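Local coordinates for protein arginyl-tRNA synthetase, putative (Plasmodium falciparum, PDB 5JLD) that probably attaches L-arginine to tRNA(Arg) at the expense of ATP, as a class I aminoacyl-tRNA synthetase of the malaria parasite, at residues 104-109 against 517-522; 5-10 against 521-526; 175-180 against 273-278; 133-138 against 337-342. One frame throughout, in Å; residues are numbered along the deposited sequence.

Interaction 1. Residues 104-109 against 517-522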
loop_
_atom_site.group_PDB
_atom_site.type_symbol
_atom_site.label_atom_id
_atom_site.label_comp_id
_atom_site.label_asym_id
_atom_site.label_seq_id
_atom_site.Cartn_x
_atom_site.Cartn_y
_atom_site.Cartn_z
ATOM N N THR A 104 2.850 -8.427 28.819
ATOM C CA THR A 104 2.804 -9.812 28.353
ATOM C C THR A 104 2.757 -9.878 26.816
ATOM O O THR A 104 3.433 -10.731 26.164
ATOM C CB THR A 104 1.571 -10.551 28.947
ATOM O OG1 THR A 104 1.607 -10.489 30.383
ATOM C CG2 THR A 104 1.546 -12.018 28.515
ATOM N N SER A 105 1.975 -8.968 26.228
ATOM C CA SER A 105 1.824 -8.971 24.769
ATOM C C SER A 105 3.177 -8.615 24.149
ATOM O O SER A 105 3.639 -9.273 23.230
ATOM C CB SER A 105 0.727 -8.001 24.319
ATOM O OG SER A 105 -0.550 -8.355 24.845
ATOM N N LEU A 106 3.833 -7.601 24.706
ATOM C CA LEU A 106 5.161 -7.204 24.243
ATOM C C LEU A 106 6.168 -8.344 24.353
ATOM O O LEU A 106 6.994 -8.534 23.463
ATOM C CB LEU A 106 5.658 -5.987 25.033
ATOM C CG LEU A 106 5.007 -4.657 24.642
ATOM C CD1 LEU A 106 5.381 -3.574 25.628
ATOM C CD2 LEU A 106 5.393 -4.254 23.216
ATOM N N LYS A 107 6.097 -9.096 25.447
ATOM C CA LYS A 107 7.003 -10.221 25.649
ATOM C C LYS A 107 6.789 -11.321 24.600
ATOM O O LYS A 107 7.733 -12.023 24.242
ATOM C CB LYS A 107 6.839 -10.812 27.049
ATOM C CG LYS A 107 7.198 -9.874 28.196
ATOM C CD LYS A 107 7.030 -10.598 29.536
ATOM C CE LYS A 107 7.340 -9.678 30.712
ATOM N NZ LYS A 107 6.939 -10.297 32.016
ATOM N N LYS A 108 5.554 -11.489 24.127
ATOM C CA LYS A 108 5.359 -12.353 22.945
ATOM C C LYS A 108 6.255 -11.998 21.711
ATOM O O LYS A 108 6.582 -12.870 20.909
ATOM C CB LYS A 108 3.889 -12.330 22.516
ATOM C CG LYS A 108 2.941 -13.042 23.471
ATOM C CD LYS A 108 1.501 -12.905 22.986
ATOM C CE LYS A 108 0.507 -13.603 23.904
ATOM N NZ LYS A 108 -0.902 -13.411 23.443
ATOM N N LEU A 109 6.663 -10.738 21.566
ATOM C CA LEU A 109 7.467 -10.304 20.409
ATOM C C LEU A 109 8.871 -10.901 20.332
ATOM O O LEU A 109 9.605 -10.649 19.369
ATOM C CB LEU A 109 7.602 -8.773 20.395
ATOM C CG LEU A 109 6.323 -8.032 20.021
ATOM C CD1 LEU A 109 6.530 -6.536 20.087
ATOM C CD2 LEU A 109 5.843 -8.483 18.622
ATOM N N LEU A 517 1.414 0.455 24.054
ATOM C CA LEU A 517 0.125 0.456 23.384
ATOM C C LEU A 517 0.297 0.667 21.880
ATOM O O LEU A 517 -0.187 -0.133 21.050
ATOM C CB LEU A 517 -0.781 1.548 23.956
ATOM C CG LEU A 517 -2.082 1.783 23.176
ATOM C CD1 LEU A 517 -2.931 0.526 23.199
ATOM C CD2 LEU A 517 -2.879 2.980 23.718
ATOM N N HIS A 518 0.995 1.746 21.537
ATOM C CA HIS A 518 1.141 2.070 20.145
ATOM C C HIS A 518 1.790 0.907 19.388
ATOM O O HIS A 518 1.330 0.528 18.313
ATOM C CB HIS A 518 1.941 3.344 19.948
ATOM C CG HIS A 518 1.782 3.914 18.571
ATOM N ND1 HIS A 518 0.613 4.513 18.150
ATOM C CD2 HIS A 518 2.619 3.932 17.505
ATOM C CE1 HIS A 518 0.746 4.905 16.895
ATOM N NE2 HIS A 518 1.952 4.557 16.478
ATOM N N ILE A 519 2.825 0.320 19.979
ATOM C CA ILE A 519 3.452 -0.844 19.382
ATOM C C ILE A 519 2.434 -1.967 19.154
ATOM O O ILE A 519 2.399 -2.571 18.088
ATOM C CB ILE A 519 4.593 -1.355 20.254
ATOM C CG1 ILE A 519 5.738 -0.343 20.243
ATOM C CG2 ILE A 519 5.054 -2.720 19.781
ATOM C CD1 ILE A 519 6.778 -0.591 21.347
ATOM N N LEU A 520 1.568 -2.216 20.130
ATOM C CA LEU A 520 0.618 -3.316 19.982
ATOM C C LEU A 520 -0.559 -2.979 19.049
ATOM O O LEU A 520 -1.368 -3.857 18.735
ATOM C CB LEU A 520 0.087 -3.748 21.358
ATOM C CG LEU A 520 1.143 -4.340 22.291
ATOM C CD1 LEU A 520 0.583 -4.456 23.702
ATOM C CD2 LEU A 520 1.651 -5.696 21.759
ATOM N N LYS A 521 -0.663 -1.718 18.621
ATOM C CA LYS A 521 -1.694 -1.344 17.643
ATOM C C LYS A 521 -1.361 -1.771 16.201
ATOM O O LYS A 521 -2.221 -1.719 15.328
ATOM C CB LYS A 521 -1.930 0.162 17.656
ATOM C CG LYS A 521 -2.626 0.711 18.909
ATOM C CD LYS A 521 -2.949 2.189 18.713
ATOM C CE LYS A 521 -3.669 2.771 19.908
ATOM N NZ LYS A 521 -3.950 4.216 19.658
ATOM N N PHE A 522 -0.114 -2.164 15.967
ATOM C CA PHE A 522 0.404 -2.459 14.628
ATOM C C PHE A 522 -0.553 -3.352 13.794
ATOM O O PHE A 522 -0.890 -2.990 12.681
ATOM C CB PHE A 522 1.809 -3.086 14.753
ATOM C CG PHE A 522 2.605 -3.100 13.470
ATOM C CD1 PHE A 522 2.693 -1.972 12.678
ATOM C CD2 PHE A 522 3.291 -4.245 13.073
ATOM C CE1 PHE A 522 3.442 -1.977 11.501
ATOM C CE2 PHE A 522 4.047 -4.261 11.906
ATOM C CZ PHE A 522 4.121 -3.121 11.111
#
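Helix 99-108, in the N-terminal part of the chain, runs its last turns against those of helix 510-520, an element of the DALR anticodon-binding region. The closest approach is a fork round a methylene. Leu520 has CG anti to its carbonyl carbon (chi1 -65°), and its two methyls open towards helix 99-108, so that Ser105 CB sits 3.6 Å from Leu520 CD1 and equally 3.6 Å from Leu520 CD2. Of the serine side chain it is CB, not OG, that makes the close contact: OG lies beside its own backbone N and bonds to the carbonyl of Tyr101, one turn earlier, which satisfies the hydroxyl within an apolar seam. This is helix-to-helix packing that ties the N-terminal part of the chain to the anticodon-binding part, with no hydrogen bond crossing it. One step along, Ile519 sends CG2, the branch anti to its backbone N, between two leucine tips. Leu106 CD2 lies 3.8 Å from Ile519 CG2, the two side chains crossing at about a right angle, and Leu109 CD1 approaches Ile519 CG2 more obliquely at 4.1 Å. Leu106 also packs on Leu505 and Leu507, while Leu109 reaches Ile573 of helix 564-584.

Interaction 2. Residues 5-10 against 521-526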
loop_
_atom_site.group_PDB
_atom_site.type_symbol
_atom_site.label_atom_id
_atom_site.label_comp_id
_atom_site.label_asym_id
_atom_site.label_seq_id
_atom_site.Cartn_x
_atom_site.Cartn_y
_atom_site.Cartn_z
ATOM N N ILE A 5 5.510 -16.722 17.441
ATOM C CA ILE A 5 4.205 -16.407 18.016
ATOM C C ILE A 5 3.757 -15.026 17.550
ATOM O O ILE A 5 4.452 -14.030 17.743
ATOM C CB ILE A 5 4.229 -16.478 19.555
ATOM C CG1 ILE A 5 4.069 -17.931 20.001
ATOM C CG2 ILE A 5 3.104 -15.657 20.156
ATOM C CD1 ILE A 5 2.824 -18.603 19.441
ATOM N N THR A 6 2.586 -14.979 16.933
ATOM C CA THR A 6 2.184 -13.806 16.186
ATOM C C THR A 6 1.287 -12.863 16.987
ATOM O O THR A 6 0.478 -13.299 17.807
ATOM C CB THR A 6 1.462 -14.213 14.900
ATOM O OG1 THR A 6 0.299 -14.979 15.229
ATOM C CG2 THR A 6 2.384 -15.050 14.034
ATOM N N MET A 7 1.451 -11.572 16.716
ATOM C CA MET A 7 0.719 -10.500 17.385
ATOM C C MET A 7 -0.790 -10.679 17.276
ATOM O O MET A 7 -1.322 -11.075 16.234
ATOM C CB MET A 7 1.092 -9.129 16.801
ATOM C CG MET A 7 2.576 -8.774 16.861
ATOM S SD MET A 7 2.894 -7.071 16.328
ATOM C CE MET A 7 2.211 -6.110 17.686
ATOM N N GLU A 8 -1.466 -10.374 18.373
ATOM C CA GLU A 8 -2.916 -10.373 18.433
ATOM C C GLU A 8 -3.442 -9.116 17.762
ATOM O O GLU A 8 -2.825 -8.039 17.867
ATOM C CB GLU A 8 -3.366 -10.434 19.901
ATOM C CG GLU A 8 -4.685 -11.116 20.145
ATOM C CD GLU A 8 -4.988 -11.307 21.634
ATOM O OE1 GLU A 8 -4.259 -10.759 22.504
ATOM O OE2 GLU A 8 -5.965 -12.024 21.927
ATOM N N CYS A 9 -4.583 -9.223 17.088
ATOM C CA CYS A 9 -5.213 -8.025 16.559
ATOM C C CYS A 9 -6.169 -7.457 17.613
ATOM O O CYS A 9 -7.272 -7.962 17.799
ATOM C CB CYS A 9 -5.969 -8.293 15.251
ATOM S SG CYS A 9 -6.835 -6.809 14.605
ATOM N N ILE A 10 -5.743 -6.393 18.283
ATOM C CA ILE A 10 -6.474 -5.896 19.454
ATOM C C ILE A 10 -7.858 -5.317 19.115
ATOM O O ILE A 10 -8.829 -5.579 19.830
ATOM C CB ILE A 10 -5.634 -4.845 20.208
ATOM C CG1 ILE A 10 -4.392 -5.513 20.813
ATOM C CG2 ILE A 10 -6.467 -4.157 21.283
ATOM C CD1 ILE A 10 -3.467 -4.548 21.533
ATOM N N LYS A 521 -0.663 -1.718 18.621
ATOM C CA LYS A 521 -1.694 -1.344 17.643
ATOM C C LYS A 521 -1.361 -1.771 16.201
ATOM O O LYS A 521 -2.221 -1.719 15.328
ATOM C CB LYS A 521 -1.930 0.162 17.656
ATOM C CG LYS A 521 -2.626 0.711 18.909
ATOM C CD LYS A 521 -2.949 2.189 18.713
ATOM C CE LYS A 521 -3.669 2.771 19.908
ATOM N NZ LYS A 521 -3.950 4.216 19.658
ATOM N N PHE A 522 -0.114 -2.164 15.967
ATOM C CA PHE A 522 0.404 -2.459 14.628
ATOM C C PHE A 522 -0.553 -3.352 13.794
ATOM O O PHE A 522 -0.890 -2.990 12.681
ATOM C CB PHE A 522 1.809 -3.086 14.753
ATOM C CG PHE A 522 2.605 -3.100 13.470
ATOM C CD1 PHE A 522 2.693 -1.972 12.678
ATOM C CD2 PHE A 522 3.291 -4.245 13.073
ATOM C CE1 PHE A 522 3.442 -1.977 11.501
ATOM C CE2 PHE A 522 4.047 -4.261 11.906
ATOM C CZ PHE A 522 4.121 -3.121 11.111
ATOM N N PRO A 523 -1.056 -4.467 14.361
ATOM C CA PRO A 523 -1.972 -5.293 13.555
ATOM C C PRO A 523 -3.249 -4.584 13.086
ATOM O O PRO A 523 -3.785 -4.962 12.030
ATOM C CB PRO A 523 -2.320 -6.448 14.502
ATOM C CG PRO A 523 -1.122 -6.544 15.408
ATOM C CD PRO A 523 -0.753 -5.111 15.656
ATOM N N ASP A 524 -3.720 -3.585 13.844
ATOM C CA ASP A 524 -4.914 -2.833 13.463
ATOM C C ASP A 524 -4.705 -2.159 12.098
ATOM O O ASP A 524 -5.632 -2.057 11.282
ATOM C CB ASP A 524 -5.267 -1.760 14.511
ATOM C CG ASP A 524 -5.523 -2.336 15.918
ATOM O OD1 ASP A 524 -5.581 -3.565 16.126
ATOM O OD2 ASP A 524 -5.680 -1.532 16.835
ATOM N N ILE A 525 -3.480 -1.689 11.874
ATOM C CA ILE A 525 -3.133 -1.007 10.625
ATOM C C ILE A 525 -3.366 -1.941 9.427
ATOM O O ILE A 525 -3.944 -1.544 8.410
ATOM C CB ILE A 525 -1.669 -0.526 10.625
ATOM C CG1 ILE A 525 -1.395 0.401 11.822
ATOM C CG2 ILE A 525 -1.334 0.167 9.306
ATOM C CD1 ILE A 525 -2.226 1.679 11.778
ATOM N N PHE A 526 -2.940 -3.190 9.571
ATOM C CA PHE A 526 -3.070 -4.160 8.493
ATOM C C PHE A 526 -4.521 -4.571 8.334
ATOM O O PHE A 526 -5.035 -4.668 7.206
ATOM C CB PHE A 526 -2.171 -5.358 8.755
ATOM C CG PHE A 526 -0.721 -5.005 8.713
ATOM C CD1 PHE A 526 -0.027 -5.006 7.511
ATOM C CD2 PHE A 526 -0.060 -4.609 9.867
ATOM C CE1 PHE A 526 1.312 -4.648 7.464
ATOM C CE2 PHE A 526 1.282 -4.246 9.829
ATOM C CZ PHE A 526 1.968 -4.264 8.630
HETATM O O HOH W 1 -3.805 -4.704 17.285
#
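Met7 and Pro523 cross at about a right angle, the methionine curling round the proline ring, where the segment leading into helix 10-25 meets the first turn of helix 522-532 in the anticodon-binding part. CG of Met7 is anti to its carbonyl carbon, and a bend at chi3 (71°) turns the terminal methyl back. Met7 CB therefore touches Pro523 CG at 3.7 Å, while Met7 CE meets Pro523 CD at 3.7 Å. The sulfur lies near the plane of the Phe522 ring, at its edge. The backbone completes the seat: Glu8 O approaches Pro523 CG to 3.3 Å, and Cys9 CA lies 3.9 Å from Pro523 CB. Beside this apolar pad, Asp524 turns its carboxylate to the start of helix 10-25, for which Cys9 is the N-cap residue. A water takes the Ile10 N-H at 2.8 Å and donates to Asp524 OD1 over a short 2.4 Å; the same OD1 accepts the N-H of Thr11 directly. The carboxylate thus faces the amide end of the helix, where its charge would be favourably placed. OD2 is held by the hydroxyls of Tyr37 and Tyr45. Around this junction, Ile10 packs on Tyr45 of strand 45-47, Met7 on Leu109, and Phe522 on helices 536-556 and 564-584.

Interaction 3. Residues 175-180 against 273-278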
loop_
_atom_site.group_PDB
_atom_site.type_symbol
_atom_site.label_atom_id
_atom_site.label_comp_id
_atom_site.label_asym_id
_atom_site.label_seq_id
_atom_site.Cartn_x
_atom_site.Cartn_y
_atom_site.Cartn_z
ATOM N N VAL A 175 2.638 -7.021 -10.967
ATOM C CA VAL A 175 2.381 -6.998 -12.402
ATOM C C VAL A 175 2.361 -5.594 -13.000
ATOM O O VAL A 175 1.616 -4.726 -12.584
ATOM C CB VAL A 175 1.060 -7.703 -12.730
ATOM C CG1 VAL A 175 0.738 -7.562 -14.222
ATOM C CG2 VAL A 175 1.158 -9.178 -12.360
ATOM N N ASN A 176 3.196 -5.400 -14.008
ATOM C CA ASN A 176 3.275 -4.146 -14.726
ATOM C C ASN A 176 2.615 -4.270 -16.104
ATOM O O ASN A 176 3.219 -4.834 -17.003
ATOM C CB ASN A 176 4.747 -3.730 -14.857
ATOM C CG ASN A 176 4.913 -2.290 -15.292
ATOM O OD1 ASN A 176 3.935 -1.598 -15.587
ATOM N ND2 ASN A 176 6.154 -1.824 -15.311
ATOM N N HIS A 177 1.386 -3.760 -16.231
ATOM C CA HIS A 177 0.580 -3.785 -17.460
ATOM C C HIS A 177 1.047 -2.686 -18.412
ATOM O O HIS A 177 0.386 -1.660 -18.569
ATOM C CB HIS A 177 -0.913 -3.619 -17.116
ATOM C CG HIS A 177 -1.861 -3.826 -18.266
ATOM N ND1 HIS A 177 -2.439 -5.045 -18.540
ATOM C CD2 HIS A 177 -2.394 -2.946 -19.154
ATOM C CE1 HIS A 177 -3.251 -4.920 -19.581
ATOM N NE2 HIS A 177 -3.248 -3.656 -19.960
ATOM N N VAL A 178 2.210 -2.896 -19.025
ATOM C CA VAL A 178 2.839 -1.871 -19.857
ATOM C C VAL A 178 2.083 -1.696 -21.177
ATOM O O VAL A 178 1.562 -2.667 -21.732
ATOM C CB VAL A 178 4.329 -2.212 -20.117
ATOM C CG1 VAL A 178 4.483 -3.639 -20.636
ATOM C CG2 VAL A 178 4.970 -1.218 -21.073
ATOM N N GLY A 179 1.998 -0.454 -21.662
ATOM C CA GLY A 179 1.374 -0.180 -22.942
ATOM C C GLY A 179 2.308 -0.497 -24.112
ATOM O O GLY A 179 2.996 0.383 -24.629
ATOM N N ASP A 180 2.333 -1.759 -24.536
ATOM C CA ASP A 180 3.268 -2.199 -25.572
ATOM C C ASP A 180 2.541 -2.670 -26.825
ATOM O O ASP A 180 3.083 -3.434 -27.617
ATOM C CB ASP A 180 4.158 -3.335 -25.052
ATOM C CG ASP A 180 3.359 -4.583 -24.680
ATOM O OD1 ASP A 180 2.111 -4.495 -24.559
ATOM O OD2 ASP A 180 3.987 -5.654 -24.507
ATOM N N VAL A 273 3.912 -7.520 -18.000
ATOM C CA VAL A 273 2.857 -8.290 -18.649
ATOM C C VAL A 273 2.032 -7.302 -19.475
ATOM O O VAL A 273 1.000 -6.809 -19.032
ATOM C CB VAL A 273 1.961 -9.042 -17.628
ATOM C CG1 VAL A 273 0.944 -9.899 -18.352
ATOM C CG2 VAL A 273 2.809 -9.908 -16.693
ATOM N N GLY A 274 2.512 -6.986 -20.669
ATOM C CA GLY A 274 1.916 -5.916 -21.453
ATOM C C GLY A 274 0.557 -6.236 -22.037
ATOM O O GLY A 274 0.064 -7.355 -21.911
ATOM N N GLU A 275 -0.054 -5.241 -22.670
ATOM C CA GLU A 275 -1.248 -5.459 -23.478
ATOM C C GLU A 275 -1.031 -6.575 -24.521
ATOM O O GLU A 275 -1.902 -7.422 -24.724
ATOM C CB GLU A 275 -1.651 -4.151 -24.176
ATOM C CG GLU A 275 -2.132 -3.078 -23.201
ATOM C CD GLU A 275 -2.225 -1.687 -23.812
ATOM O OE1 GLU A 275 -1.637 -1.446 -24.895
ATOM O OE2 GLU A 275 -2.870 -0.822 -23.177
ATOM N N SER A 276 0.140 -6.575 -25.159
ATOM C CA SER A 276 0.466 -7.555 -26.208
ATOM C C SER A 276 0.249 -8.978 -25.714
ATOM O O SER A 276 -0.242 -9.834 -26.460
ATOM C CB SER A 276 1.915 -7.390 -26.686
ATOM O OG SER A 276 2.848 -7.709 -25.658
ATOM N N PHE A 277 0.576 -9.202 -24.439
ATOM C CA PHE A 277 0.473 -10.527 -23.824
ATOM C C PHE A 277 -0.927 -11.112 -23.970
ATOM O O PHE A 277 -1.087 -12.327 -24.073
ATOM C CB PHE A 277 0.876 -10.481 -22.338
ATOM C CG PHE A 277 0.767 -11.819 -21.630
ATOM C CD1 PHE A 277 1.806 -12.745 -21.692
ATOM C CD2 PHE A 277 -0.371 -12.152 -20.915
ATOM C CE1 PHE A 277 1.713 -13.980 -21.045
ATOM C CE2 PHE A 277 -0.477 -13.395 -20.271
ATOM C CZ PHE A 277 0.570 -14.308 -20.335
ATOM N N TYR A 278 -1.945 -10.260 -24.004
ATOM C CA TYR A 278 -3.298 -10.805 -24.035
ATOM C C TYR A 278 -3.843 -10.968 -25.450
ATOM O O TYR A 278 -4.861 -11.628 -25.657
ATOM C CB TYR A 278 -4.222 -9.933 -23.198
ATOM C CG TYR A 278 -3.710 -9.795 -21.778
ATOM C CD1 TYR A 278 -3.995 -10.769 -20.816
ATOM C CD2 TYR A 278 -2.930 -8.705 -21.404
ATOM C CE1 TYR A 278 -3.530 -10.652 -19.492
ATOM C CE2 TYR A 278 -2.455 -8.574 -20.096
ATOM C CZ TYR A 278 -2.757 -9.558 -19.144
ATOM O OH TYR A 278 -2.281 -9.430 -17.865
HETATM O O HOH W 2 -1.273 -7.157 -17.273
#
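Asp180 holds Ser276 with both carboxylate oxygens. Ser276 OG donates to Asp180 OD2 at 2.6 Å, and the backbone N of Ser276 gives Asp180 OD1 an almost straight bond of 2.9 Å (176°), both donors lying above the carboxylate plane. Asp180 CG and Ser276 OG each stand between their own backbone N and carbonyl carbon, the crowded position, which brings the two groups together. Two backbone bonds follow: Glu275 N lies nearly on the C=O axis of Val178, 3.2 Å from Val178 O, and Val273 N reaches Asn176 O at 2.9 Å. In the Rossmann-type catalytic sheet they continue the parallel pairing of strand 171-176 with the edge strand 271-272 past the C-terminal ends of these strands. A water bonds to His177 ND1, Val273 O and Tyr278 OH, lying in the plane of both rings. The imidazole has Glu275 N over one face and Glu275 CG 3.5 Å from His177 NE2; it meets the Tyr278 ring rim to rim, the planes 28° apart. Beyond it Val175 CG1 packs on Val273 CB at 3.9 Å, and Gly274 CA fits against Val178 CG1 at 3.5 Å. With a hydroxyl and an amide N-H given to its two oxygens, Asp180 is probably ionised, although the like-charged Glu275 carboxylate nearby would oppose this somewhat.

Interaction 4. Residues 133-138 against 337-342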
loop_
_atom_site.group_PDB
_atom_site.type_symbol
_atom_site.label_atom_id
_atom_site.label_comp_id
_atom_site.label_asym_id
_atom_site.label_seq_id
_atom_site.Cartn_x
_atom_site.Cartn_y
_atom_site.Cartn_z
ATOM N N ASN A 133 -4.091 -16.030 -3.391
ATOM C CA ASN A 133 -3.283 -15.402 -4.425
ATOM C C ASN A 133 -3.706 -13.963 -4.607
ATOM O O ASN A 133 -4.860 -13.689 -4.926
ATOM C CB ASN A 133 -3.401 -16.138 -5.765
ATOM C CG ASN A 133 -2.993 -17.593 -5.689
ATOM O OD1 ASN A 133 -1.853 -17.924 -5.348
ATOM N ND2 ASN A 133 -3.913 -18.477 -6.072
ATOM N N VAL A 134 -2.765 -13.048 -4.438
ATOM C CA VAL A 134 -3.055 -11.635 -4.629
ATOM C C VAL A 134 -2.259 -11.088 -5.802
ATOM O O VAL A 134 -1.062 -11.370 -5.935
ATOM C CB VAL A 134 -2.709 -10.809 -3.345
ATOM C CG1 VAL A 134 -2.818 -9.312 -3.624
ATOM C CG2 VAL A 134 -3.609 -11.220 -2.160
ATOM N N LEU A 135 -2.912 -10.302 -6.646
ATOM C CA LEU A 135 -2.221 -9.646 -7.742
ATOM C C LEU A 135 -2.371 -8.140 -7.620
ATOM O O LEU A 135 -3.476 -7.648 -7.455
ATOM C CB LEU A 135 -2.760 -10.127 -9.100
ATOM C CG LEU A 135 -2.049 -9.588 -10.345
ATOM C CD1 LEU A 135 -2.077 -10.627 -11.487
ATOM C CD2 LEU A 135 -2.653 -8.261 -10.813
ATOM N N VAL A 136 -1.257 -7.422 -7.757
ATOM C CA VAL A 136 -1.266 -5.965 -7.739
ATOM C C VAL A 136 -0.805 -5.435 -9.104
ATOM O O VAL A 136 0.306 -5.713 -9.571
ATOM C CB VAL A 136 -0.372 -5.399 -6.599
ATOM C CG1 VAL A 136 -0.442 -3.859 -6.555
ATOM C CG2 VAL A 136 -0.775 -6.003 -5.236
ATOM N N ASP A 137 -1.690 -4.678 -9.738
ATOM C CA ASP A 137 -1.473 -4.096 -11.062
ATOM C C ASP A 137 -1.086 -2.638 -10.884
ATOM O O ASP A 137 -1.919 -1.835 -10.480
ATOM C CB ASP A 137 -2.751 -4.243 -11.896
ATOM C CG ASP A 137 -2.605 -3.757 -13.328
ATOM O OD1 ASP A 137 -1.908 -2.752 -13.597
ATOM O OD2 ASP A 137 -3.215 -4.400 -14.210
ATOM N N PHE A 138 0.169 -2.299 -11.166
ATOM C CA PHE A 138 0.637 -0.946 -10.923
ATOM C C PHE A 138 1.761 -0.507 -11.852
ATOM O O PHE A 138 2.291 -1.306 -12.638
ATOM C CB PHE A 138 1.063 -0.775 -9.437
ATOM C CG PHE A 138 2.255 -1.612 -9.006
ATOM C CD1 PHE A 138 2.208 -3.008 -9.025
ATOM C CD2 PHE A 138 3.403 -0.996 -8.505
ATOM C CE1 PHE A 138 3.304 -3.776 -8.587
ATOM C CE2 PHE A 138 4.502 -1.749 -8.062
ATOM C CZ PHE A 138 4.454 -3.142 -8.106
ATOM N N THR A 337 -8.954 -16.905 -13.950
ATOM C CA THR A 337 -9.047 -18.307 -14.366
ATOM C C THR A 337 -7.680 -18.999 -14.449
ATOM O O THR A 337 -7.577 -20.194 -14.192
ATOM C CB THR A 337 -9.767 -18.452 -15.742
ATOM O OG1 THR A 337 -8.967 -17.867 -16.775
ATOM C CG2 THR A 337 -11.140 -17.773 -15.716
ATOM N N GLN A 338 -6.630 -18.262 -14.805
ATOM C CA GLN A 338 -5.336 -18.905 -15.033
ATOM C C GLN A 338 -4.377 -18.716 -13.862
ATOM O O GLN A 338 -3.572 -19.598 -13.580
ATOM C CB GLN A 338 -4.696 -18.397 -16.346
ATOM C CG GLN A 338 -5.666 -18.387 -17.537
ATOM C CD GLN A 338 -6.304 -19.756 -17.831
ATOM O OE1 GLN A 338 -5.616 -20.783 -17.936
ATOM N NE2 GLN A 338 -7.631 -19.765 -17.977
ATOM N N LEU A 339 -4.461 -17.579 -13.175
ATOM C CA LEU A 339 -3.623 -17.343 -12.001
ATOM C C LEU A 339 -4.388 -17.644 -10.712
ATOM O O LEU A 339 -3.809 -17.626 -9.631
ATOM C CB LEU A 339 -3.117 -15.902 -11.979
ATOM C CG LEU A 339 -2.163 -15.507 -13.106
ATOM C CD1 LEU A 339 -1.636 -14.098 -12.851
ATOM C CD2 LEU A 339 -1.007 -16.517 -13.227
ATOM N N ASN A 340 -5.685 -17.909 -10.830
ATOM C CA ASN A 340 -6.519 -18.228 -9.673
ATOM C C ASN A 340 -6.462 -17.164 -8.580
ATOM O O ASN A 340 -6.428 -17.476 -7.388
ATOM C CB ASN A 340 -6.131 -19.607 -9.112
ATOM C CG ASN A 340 -6.432 -20.740 -10.107
ATOM O OD1 ASN A 340 -7.595 -21.048 -10.351
ATOM N ND2 ASN A 340 -5.385 -21.346 -10.692
ATOM N N CYS A 341 -6.470 -15.902 -8.995
ATOM C CA CYS A 341 -6.386 -14.785 -8.057
ATOM C C CYS A 341 -7.603 -14.702 -7.142
ATOM O O CYS A 341 -8.749 -14.843 -7.581
ATOM C CB CYS A 341 -6.215 -13.467 -8.812
ATOM S SG CYS A 341 -4.541 -13.209 -9.464
ATOM N N ASN A 342 -7.340 -14.466 -5.864
ATOM C CA ASN A 342 -8.400 -14.272 -4.875
ATOM C C ASN A 342 -8.607 -12.792 -4.586
ATOM O O ASN A 342 -9.668 -12.366 -4.128
ATOM C CB ASN A 342 -8.066 -15.039 -3.614
ATOM C CG ASN A 342 -7.842 -16.510 -3.896
ATOM O OD1 ASN A 342 -6.722 -17.016 -3.787
ATOM N ND2 ASN A 342 -8.908 -17.199 -4.292
#
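Leu135 lays its CB against the sulfur of Cys341, with Leu135 CB and Cys341 SG 3.6 Å apart, and stretches past it to touch the tip of a second leucine. Its CB points toward 337-342, and with CG anti to the backbone N (chi1 -176°) CD1 is carried to Leu339, where Leu135 CD1 meets Leu339 CD1 tip to tip at 3.8 Å, the two side chains crossing obliquely. Arg335 of helix 326-337 packs on both Leu135 and Cys341, and its guanidinium forms a salt bridge with Asp137 further along the strand. The contact lies where helix 326-337 hands the chain on to strand 343-349, which runs parallel to strand 133-137 in the Rossmann-type sheet of the class I catalytic domain. Asn340 has left the helix with a positive phi (55°), and the chain it redirects comes alongside Asn133. There Asn342 pairs with both backbone polar groups of Asn133 along one edge: Asn342 N donates to Asn133 O at 2.8 Å, in the carbonyl plane, while Asn133 N donates to a lone pair of Asn342 OD1, also at 2.8 Å. A side-chain oxygen thus accepts the backbone N-H of Asn133. Asn133 answers with its own amide. Its ND2 sends a fairly straight bond (164°) of 3.0 Å to Asn340 O, nearly in its own amide plane but well above the plane of that carbonyl. Asn133 OD1 is taken by Asn171 ND2 of strand 171-176, and Asn342 ND2 binds Asp370.

Interactions 1 and 2 are buried and end on the same piece of chain, sharing Lys521 and Phe522 where helix 510-520 passes into helix 522-532; Met7 of one touches Ile519, Leu520 and Leu109 of the other. Both fasten N-terminal elements to the anticodon-binding part. Interactions 3 and 4, only partly buried, belong to the catalytic domain and meet through neighbouring strands 171-176 and 133-137. The chemistry follows the place: between the segments of interactions 1 and 2 there is no direct hydrogen bond; interaction 2 has one water bridge, and Asp524 bonds directly to Thr11 just past the segment. In interactions 3 and 4 three or four direct bonds join strand residues and nearby loops, with a water added in interaction 3.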